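Local coordinates for putative uncharacterized protein (Dictyostelium purpureum, PDB 4R12) that is nicastrin, probably an essential subunit of the gamma-secretase complex, which cleaves membrane proteins such as Notch receptors and APP within the membrane, at residues Q360-I370 against D429-R440. Numbering follows the deposited sequence.
With NAG (2-acetamido-2-deoxy-beta-D-glucopyranose), chain E.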
ATOM      1  N   GLN A 360     -18.908 -20.554 -11.645  1.00 30.00           N
ATOM      2  CA  GLN A 360     -20.355 -20.529 -11.780  1.00 33.42           C
ATOM      3  C   GLN A 360     -20.909 -19.110 -11.679  1.00 30.87           C
ATOM      4  O   GLN A 360     -21.704 -18.694 -12.520  1.00 30.78           O
ATOM      5  CB  GLN A 360     -21.006 -21.412 -10.714  1.00 33.95           C
ATOM      6  CG  GLN A 360     -20.777 -22.912 -10.915  1.00 34.95           C
ATOM      7  CD  GLN A 360     -21.153 -23.713  -9.682  1.00 38.93           C
ATOM      8  OE1 GLN A 360     -21.992 -23.288  -8.879  1.00 41.44           O
ATOM      9  NE2 GLN A 360     -20.523 -24.876  -9.513  1.00 42.93           N
ATOM     10  N   VAL A 361     -20.493 -18.378 -10.652  1.00 29.36           N
ATOM     11  CA  VAL A 361     -20.998 -17.025 -10.475  1.00 29.46           C
ATOM     12  C   VAL A 361     -20.627 -16.156 -11.678  1.00 28.57           C
ATOM     13  O   VAL A 361     -21.458 -15.420 -12.190  1.00 31.45           O
ATOM     14  CB  VAL A 361     -20.468 -16.390  -9.182  1.00 28.83           C
ATOM     15  CG1 VAL A 361     -20.951 -14.943  -9.077  1.00 27.95           C
ATOM     16  CG2 VAL A 361     -20.953 -17.179  -7.988  1.00 30.58           C
ATOM     17  N   ALA A 362     -19.380 -16.272 -12.143  1.00 29.63           N
ATOM     18  CA  ALA A 362     -18.911 -15.508 -13.302  1.00 30.34           C
ATOM     19  C   ALA A 362     -19.700 -15.792 -14.580  1.00 32.92           C
ATOM     20  O   ALA A 362     -19.760 -14.943 -15.476  1.00 30.08           O
ATOM     21  CB  ALA A 362     -17.415 -15.780 -13.547  1.00 31.52           C
ATOM     22  N   SER A 363     -20.292 -16.984 -14.666  1.00 31.46           N
ATOM     23  CA  SER A 363     -21.053 -17.399 -15.840  1.00 31.92           C
ATOM     24  C   SER A 363     -22.551 -17.240 -15.648  1.00 32.99           C
ATOM     25  O   SER A 363     -23.318 -17.566 -16.553  1.00 34.13           O
ATOM     26  CB  SER A 363     -20.768 -18.884 -16.190  1.00 33.75           C
ATOM     27  OG  SER A 363     -19.389 -19.106 -16.414  1.00 42.12           O
ATOM     28  N   SER A 364     -22.966 -16.768 -14.473  1.00 31.19           N
ATOM     29  CA  SER A 364     -24.370 -16.835 -14.068  1.00 31.42           C
ATOM     30  C   SER A 364     -25.285 -15.796 -14.728  1.00 32.41           C
ATOM     31  O   SER A 364     -26.515 -15.917 -14.651  1.00 33.17           O
ATOM     32  CB  SER A 364     -24.476 -16.692 -12.548  1.00 32.71           C
ATOM     33  OG  SER A 364     -24.046 -15.403 -12.134  1.00 32.73           O
ATOM     34  N   TYR A 365     -24.699 -14.783 -15.363  1.00 30.92           N
ATOM     35  CA  TYR A 365     -25.486 -13.728 -16.000  1.00 32.64           C
ATOM     36  C   TYR A 365     -24.890 -13.323 -17.345  1.00 33.06           C
ATOM     37  O   TYR A 365     -23.662 -13.337 -17.532  1.00 31.42           O
ATOM     38  CB  TYR A 365     -25.624 -12.504 -15.075  1.00 30.21           C
ATOM     39  CG  TYR A 365     -24.342 -11.787 -14.678  1.00 29.92           C
ATOM     40  CD1 TYR A 365     -23.416 -12.379 -13.824  1.00 29.80           C
ATOM     41  CD2 TYR A 365     -24.084 -10.494 -15.121  1.00 29.39           C
ATOM     42  CE1 TYR A 365     -22.249 -11.709 -13.444  1.00 29.45           C
ATOM     43  CE2 TYR A 365     -22.922  -9.813 -14.743  1.00 29.45           C
ATOM     44  CZ  TYR A 365     -22.014 -10.421 -13.903  1.00 28.37           C
ATOM     45  OH  TYR A 365     -20.867  -9.740 -13.528  1.00 28.39           O
ATOM     46  N   GLU A 366     -25.777 -12.971 -18.273  1.00 32.55           N
ATOM     47  CA  GLU A 366     -25.408 -12.755 -19.669  1.00 32.95           C
ATOM     48  C   GLU A 366     -24.331 -11.694 -19.825  1.00 34.16           C
ATOM     49  O   GLU A 366     -23.376 -11.887 -20.567  1.00 34.80           O
ATOM     50  CB  GLU A 366     -26.636 -12.359 -20.489  1.00 35.12           C
ATOM     51  CG  GLU A 366     -26.311 -11.902 -21.910  1.00 37.35           C
ATOM     52  CD  GLU A 366     -27.534 -11.466 -22.693  1.00 40.95           C
ATOM     53  OE1 GLU A 366     -28.602 -11.229 -22.079  1.00 42.25           O
ATOM     54  OE2 GLU A 366     -27.424 -11.347 -23.931  1.00 42.92           O
ATOM     55  N   ASN A 367     -24.498 -10.578 -19.154  1.00 33.63           N
ATOM     56  CA  ASN A 367     -23.645  -9.427 -19.360  1.00 34.61           C
ATOM     57  C   ASN A 367     -22.277  -9.476 -18.632  1.00 32.13           C
ATOM     58  O   ASN A 367     -21.543  -8.562 -18.708  1.00 33.76           O
ATOM     59  CB  ASN A 367     -24.384  -8.135 -19.032  1.00 34.69           C
ATOM     60  CG  ASN A 367     -25.364  -7.716 -20.109  1.00 38.73           C
ATOM     61  OD1 ASN A 367     -25.307  -8.180 -21.210  1.00 41.50           O
ATOM     62  ND2 ASN A 367     -26.237  -6.826 -19.784  1.00 39.66           N
ATOM     63  N   SER A 368     -21.954 -10.558 -17.962  1.00 30.19           N
ATOM     64  CA  SER A 368     -20.651 -10.668 -17.301  1.00 32.72           C
ATOM     65  C   SER A 368     -19.487 -10.453 -18.271  1.00 32.32           C
ATOM     66  O   SER A 368     -19.459 -11.047 -19.350  1.00 31.35           O
ATOM     67  CB  SER A 368     -20.513 -12.036 -16.628  1.00 32.49           C
ATOM     68  OG  SER A 368     -19.243 -12.151 -16.032  1.00 31.06           O
ATOM     69  N   THR A 369     -18.543  -9.596 -17.892  1.00 32.64           N
ATOM     70  CA  THR A 369     -17.366  -9.351 -18.725  1.00 33.66           C
ATOM     71  C   THR A 369     -16.125 -10.021 -18.145  1.00 32.59           C
ATOM     72  O   THR A 369     -15.013  -9.829 -18.639  1.00 33.64           O
ATOM     73  CB  THR A 369     -17.087  -7.846 -18.881  1.00 32.56           C
ATOM     74  OG1 THR A 369     -16.835  -7.267 -17.596  1.00 30.95           O
ATOM     75  CG2 THR A 369     -18.282  -7.153 -19.505  1.00 35.18           C
ATOM     76  N   ILE A 370     -16.343 -10.820 -17.106  1.00 31.72           N
ATOM     77  CA  ILE A 370     -15.274 -11.460 -16.358  1.00 31.93           C
ATOM     78  C   ILE A 370     -15.332 -12.978 -16.501  1.00 32.76           C
ATOM     79  O   ILE A 370     -16.402 -13.582 -16.421  1.00 34.66           O
ATOM     80  CB  ILE A 370     -15.342 -11.084 -14.859  1.00 29.27           C
ATOM     81  CG1 ILE A 370     -15.149  -9.575 -14.671  1.00 27.16           C
ATOM     82  CG2 ILE A 370     -14.322 -11.880 -14.049  1.00 28.54           C
ATOM     83  CD1 ILE A 370     -13.773  -9.072 -15.098  1.00 28.45           C
ATOM     84  N   ASP A 429     -18.720  -5.568 -12.328  1.00 23.70           N
ATOM     85  CA  ASP A 429     -18.738  -7.020 -12.508  1.00 25.12           C
ATOM     86  C   ASP A 429     -17.947  -7.744 -11.422  1.00 25.51           C
ATOM     87  O   ASP A 429     -18.439  -8.714 -10.840  1.00 24.39           O
ATOM     88  CB  ASP A 429     -18.203  -7.394 -13.896  1.00 26.19           C
ATOM     89  CG  ASP A 429     -19.285  -7.331 -14.969  1.00 29.59           C
ATOM     90  OD1 ASP A 429     -20.469  -7.218 -14.597  1.00 29.04           O
ATOM     91  OD2 ASP A 429     -18.956  -7.417 -16.169  1.00 31.63           O
ATOM     92  N   ILE A 430     -16.732  -7.270 -11.128  1.00 23.52           N
ATOM     93  CA  ILE A 430     -15.921  -7.916 -10.109  1.00 22.44           C
ATOM     94  C   ILE A 430     -16.586  -7.803  -8.723  1.00 23.51           C
ATOM     95  O   ILE A 430     -16.634  -8.793  -7.973  1.00 23.66           O
ATOM     96  CB  ILE A 430     -14.481  -7.328 -10.105  1.00 22.07           C
ATOM     97  CG1 ILE A 430     -13.781  -7.706 -11.422  1.00 23.58           C
ATOM     98  CG2 ILE A 430     -13.677  -7.840  -8.905  1.00 22.91           C
ATOM     99  CD1 ILE A 430     -12.411  -7.033 -11.647  1.00 21.76           C
ATOM    100  N   VAL A 431     -17.129  -6.624  -8.389  1.00 22.04           N
ATOM    101  CA  VAL A 431     -17.827  -6.479  -7.111  1.00 22.09           C
ATOM    102  C   VAL A 431     -19.049  -7.407  -7.049  1.00 23.31           C
ATOM    103  O   VAL A 431     -19.271  -8.101  -6.043  1.00 24.44           O
ATOM    104  CB  VAL A 431     -18.274  -5.026  -6.854  1.00 22.58           C
ATOM    105  CG1 VAL A 431     -19.086  -4.927  -5.556  1.00 21.33           C
ATOM    106  CG2 VAL A 431     -17.049  -4.107  -6.787  1.00 20.85           C
ATOM    107  N   TYR A 432     -19.823  -7.439  -8.122  1.00 22.57           N
ATOM    108  CA  TYR A 432     -20.986  -8.323  -8.162  1.00 23.30           C
ATOM    109  C   TYR A 432     -20.596  -9.789  -8.013  1.00 22.99           C
ATOM    110  O   TYR A 432     -21.178 -10.528  -7.199  1.00 24.62           O
ATOM    111  CB  TYR A 432     -21.782  -8.145  -9.458  1.00 24.78           C
ATOM    112  CG  TYR A 432     -22.927  -9.136  -9.515  1.00 26.45           C
ATOM    113  CD1 TYR A 432     -24.051  -8.955  -8.716  1.00 28.03           C
ATOM    114  CD2 TYR A 432     -22.861 -10.280 -10.316  1.00 26.78           C
ATOM    115  CE1 TYR A 432     -25.108  -9.860  -8.732  1.00 29.50           C
ATOM    116  CE2 TYR A 432     -23.916 -11.199 -10.334  1.00 29.78           C
ATOM    117  CZ  TYR A 432     -25.034 -10.982  -9.533  1.00 30.51           C
ATOM    118  OH  TYR A 432     -26.088 -11.869  -9.521  1.00 30.76           O
ATOM    119  N   ILE A 433     -19.611 -10.216  -8.800  1.00 23.54           N
ATOM    120  CA  ILE A 433     -19.211 -11.612  -8.773  1.00 23.67           C
ATOM    121  C   ILE A 433     -18.647 -11.982  -7.399  1.00 24.53           C
ATOM    122  O   ILE A 433     -19.025 -13.008  -6.839  1.00 26.19           O
ATOM    123  CB  ILE A 433     -18.187 -11.912  -9.895  1.00 24.57           C
ATOM    124  CG1 ILE A 433     -18.871 -11.761 -11.255  1.00 24.94           C
ATOM    125  CG2 ILE A 433     -17.605 -13.314  -9.742  1.00 25.24           C
ATOM    126  CD1 ILE A 433     -17.907 -11.618 -12.428  1.00 24.38           C
ATOM    127  N   LEU A 434     -17.770 -11.147  -6.838  1.00 23.67           N
ATOM    128  CA  LEU A 434     -17.180 -11.487  -5.544  1.00 23.61           C
ATOM    129  C   LEU A 434     -18.214 -11.448  -4.412  1.00 23.04           C
ATOM    130  O   LEU A 434     -18.169 -12.279  -3.506  1.00 24.95           O
ATOM    131  CB  LEU A 434     -16.000 -10.562  -5.214  1.00 22.22           C
ATOM    132  CG  LEU A 434     -14.748 -10.790  -6.080  1.00 22.90           C
ATOM    133  CD1 LEU A 434     -13.687  -9.726  -5.785  1.00 21.44           C
ATOM    134  CD2 LEU A 434     -14.150 -12.215  -5.901  1.00 24.86           C
ATOM    135  N   SER A 435     -19.137 -10.490  -4.463  1.00 22.92           N
ATOM    136  CA  SER A 435     -20.193 -10.401  -3.448  1.00 22.98           C
ATOM    137  C   SER A 435     -21.070 -11.652  -3.455  1.00 24.82           C
ATOM    138  O   SER A 435     -21.347 -12.234  -2.415  1.00 25.44           O
ATOM    139  CB  SER A 435     -21.071  -9.173  -3.677  1.00 24.58           C
ATOM    140  OG  SER A 435     -20.301  -7.983  -3.663  1.00 25.76           O
ATOM    141  N   THR A 436     -21.484 -12.058  -4.647  1.00 25.57           N
ATOM    142  CA  THR A 436     -22.344 -13.226  -4.818  1.00 26.55           C
ATOM    143  C   THR A 436     -21.600 -14.505  -4.408  1.00 26.41           C
ATOM    144  O   THR A 436     -22.162 -15.395  -3.757  1.00 27.91           O
ATOM    145  CB  THR A 436     -22.825 -13.318  -6.273  1.00 28.38           C
ATOM    146  OG1 THR A 436     -23.565 -12.129  -6.598  1.00 26.70           O
ATOM    147  CG2 THR A 436     -23.725 -14.554  -6.484  1.00 30.70           C
ATOM    148  N   PHE A 437     -20.324 -14.571  -4.773  1.00 26.18           N
ATOM    149  CA  PHE A 437     -19.479 -15.712  -4.447  1.00 26.19           C
ATOM    150  C   PHE A 437     -19.344 -15.875  -2.935  1.00 27.46           C
ATOM    151  O   PHE A 437     -19.543 -16.964  -2.403  1.00 29.19           O
ATOM    152  CB  PHE A 437     -18.106 -15.543  -5.116  1.00 25.74           C
ATOM    153  CG  PHE A 437     -17.022 -16.434  -4.560  1.00 27.23           C
ATOM    154  CD1 PHE A 437     -17.071 -17.812  -4.740  1.00 28.05           C
ATOM    155  CD2 PHE A 437     -15.931 -15.888  -3.907  1.00 26.94           C
ATOM    156  CE1 PHE A 437     -16.062 -18.633  -4.238  1.00 29.75           C
ATOM    157  CE2 PHE A 437     -14.911 -16.703  -3.401  1.00 27.85           C
ATOM    158  CZ  PHE A 437     -14.981 -18.078  -3.571  1.00 29.76           C
ATOM    159  N   ILE A 438     -18.993 -14.788  -2.250  1.00 26.34           N
ATOM    160  CA  ILE A 438     -18.854 -14.820  -0.800  1.00 25.99           C
ATOM    161  C   ILE A 438     -20.163 -15.216  -0.128  1.00 28.11           C
ATOM    162  O   ILE A 438     -20.171 -16.046   0.789  1.00 29.47           O
ATOM    163  CB  ILE A 438     -18.355 -13.460  -0.266  1.00 25.59           C
ATOM    164  CG1 ILE A 438     -16.884 -13.284  -0.646  1.00 24.98           C
ATOM    165  CG2 ILE A 438     -18.552 -13.353   1.258  1.00 27.76           C
ATOM    166  CD1 ILE A 438     -16.392 -11.858  -0.578  1.00 26.29           C
ATOM    167  N   ASP A 439     -21.268 -14.650  -0.598  1.00 28.14           N
ATOM    168  CA  ASP A 439     -22.585 -15.010  -0.081  1.00 28.64           C
ATOM    169  C   ASP A 439     -22.859 -16.507  -0.256  1.00 29.74           C
ATOM    170  O   ASP A 439     -23.329 -17.169   0.670  1.00 30.04           O
ATOM    171  CB  ASP A 439     -23.677 -14.177  -0.765  1.00 30.49           C
ATOM    172  CG  ASP A 439     -25.084 -14.532  -0.272  1.00 33.64           C
ATOM    173  OD1 ASP A 439     -25.477 -14.058   0.819  1.00 32.72           O
ATOM    174  OD2 ASP A 439     -25.790 -15.287  -0.975  1.00 34.48           O
ATOM    175  N   ARG A 440     -22.525 -17.053  -1.418  1.00 28.63           N
ATOM    176  CA  ARG A 440     -22.765 -18.476  -1.656  1.00 31.60           C
ATOM    177  C   ARG A 440     -21.908 -19.362  -0.754  1.00 31.42           C
ATOM    178  O   ARG A 440     -22.432 -20.292  -0.130  1.00 31.01           O
ATOM    179  CB  ARG A 440     -22.532 -18.821  -3.128  1.00 30.85           C
ATOM    180  CG  ARG A 440     -23.625 -18.276  -4.042  1.00 32.16           C
ATOM    181  CD  ARG A 440     -23.591 -18.936  -5.419  1.00 36.06           C
ATOM    182  NE  ARG A 440     -23.715 -20.392  -5.322  1.00 40.09           N
ATOM    183  CZ  ARG A 440     -23.410 -21.248  -6.298  1.00 40.47           C
ATOM    184  NH1 ARG A 440     -22.951 -20.812  -7.468  1.00 39.90           N
ATOM    185  NH2 ARG A 440     -23.558 -22.551  -6.096  1.00 42.00           N
TER
HETATM  186  C1  NAG E 807     -27.041  -6.282 -20.767  1.00 49.16           C
HETATM  187  C2  NAG E 807     -28.501  -5.980 -20.466  1.00 49.72           C
HETATM  188  C3  NAG E 807     -29.205  -5.123 -21.495  1.00 50.48           C
HETATM  189  C4  NAG E 807     -28.315  -4.032 -22.015  1.00 50.03           C
HETATM  190  C5  NAG E 807     -27.068  -4.696 -22.567  1.00 49.74           C
HETATM  191  C6  NAG E 807     -26.169  -3.696 -23.260  1.00 49.45           C
HETATM  192  C7  NAG E 807     -29.478  -7.859 -19.399  1.00 50.20           C
HETATM  193  C8  NAG E 807     -30.054  -9.221 -19.616  1.00 51.02           C
HETATM  194  N2  NAG E 807     -29.224  -7.207 -20.483  1.00 50.42           N
HETATM  195  O3  NAG E 807     -30.367  -4.557 -20.934  1.00 50.79           O
HETATM  196  O4  NAG E 807     -28.996  -3.310 -23.036  1.00 50.86           O
HETATM  197  O5  NAG E 807     -26.412  -5.215 -21.431  1.00 48.90           O
HETATM  198  O6  NAG E 807     -26.116  -2.526 -22.454  1.00 48.78           O
HETATM  199  O7  NAG E 807     -29.257  -7.407 -18.307  1.00 49.44           O
HETATM  200  O   HOH W   1     -25.852 -14.478 -10.434  1.00 37.62           O
HETATM  201  O   HOH W   2     -21.718  -6.399 -16.988  1.00 35.40           O
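Asp429 meets Tyr365 and Thr369 at one end of a contact that shows how one helix can fasten the turn that follows its neighbour. Both segments belong to the large lobe of nicastrin, with its aminopeptidase-like fold: helix 427-441 packs against the end of helix 352-362 and the type I beta turn Tyr365-Ser368, which leads into strand 370-374. The carboxylate divides its oxygens between partners. OD1 takes the hydroxyl of Tyr365 (OH to OD1, 2.8 Å) from above the carboxylate plane, while Thr369 OG1 lies on the anti lone pair of OD2 at 2.6 Å. Thr369 N adds a second bond to OD2, again from above the plane. With an alanine in place of Asp429, the Tyr365 and Thr369 hydroxyls and Thr369 N would probably all lose this acceptor, and the turn would be less firmly tied to the helix.

Tyr365 has its CG between the backbone N and the carbonyl carbon (chi1 62°), which turns the ring toward helix 427-441. There Tyr432 presents an edge to the Tyr365 face in a T-shaped stack, centroids 4.9 Å apart and planes at 79°. Ile433 CG1 comes to the edge of the Tyr365 ring, near its plane, and its CD1 lies 3.6 Å from Ile370 CB.

Farther along, Val361 is a knob in a hole formed by Ile433, Thr436, Phe437 and Arg440; its CG1 lies 3.7 Å from Thr436 CB, whereas CG2 faces Phe437 and the Arg440 chain. That arginine bends at chi3 and grips Gln360 end-on, NH1 at 3.0 Å and NH2 at 3.3 Å both donating to the single oxygen OE1, which lies in the guanidinium plane.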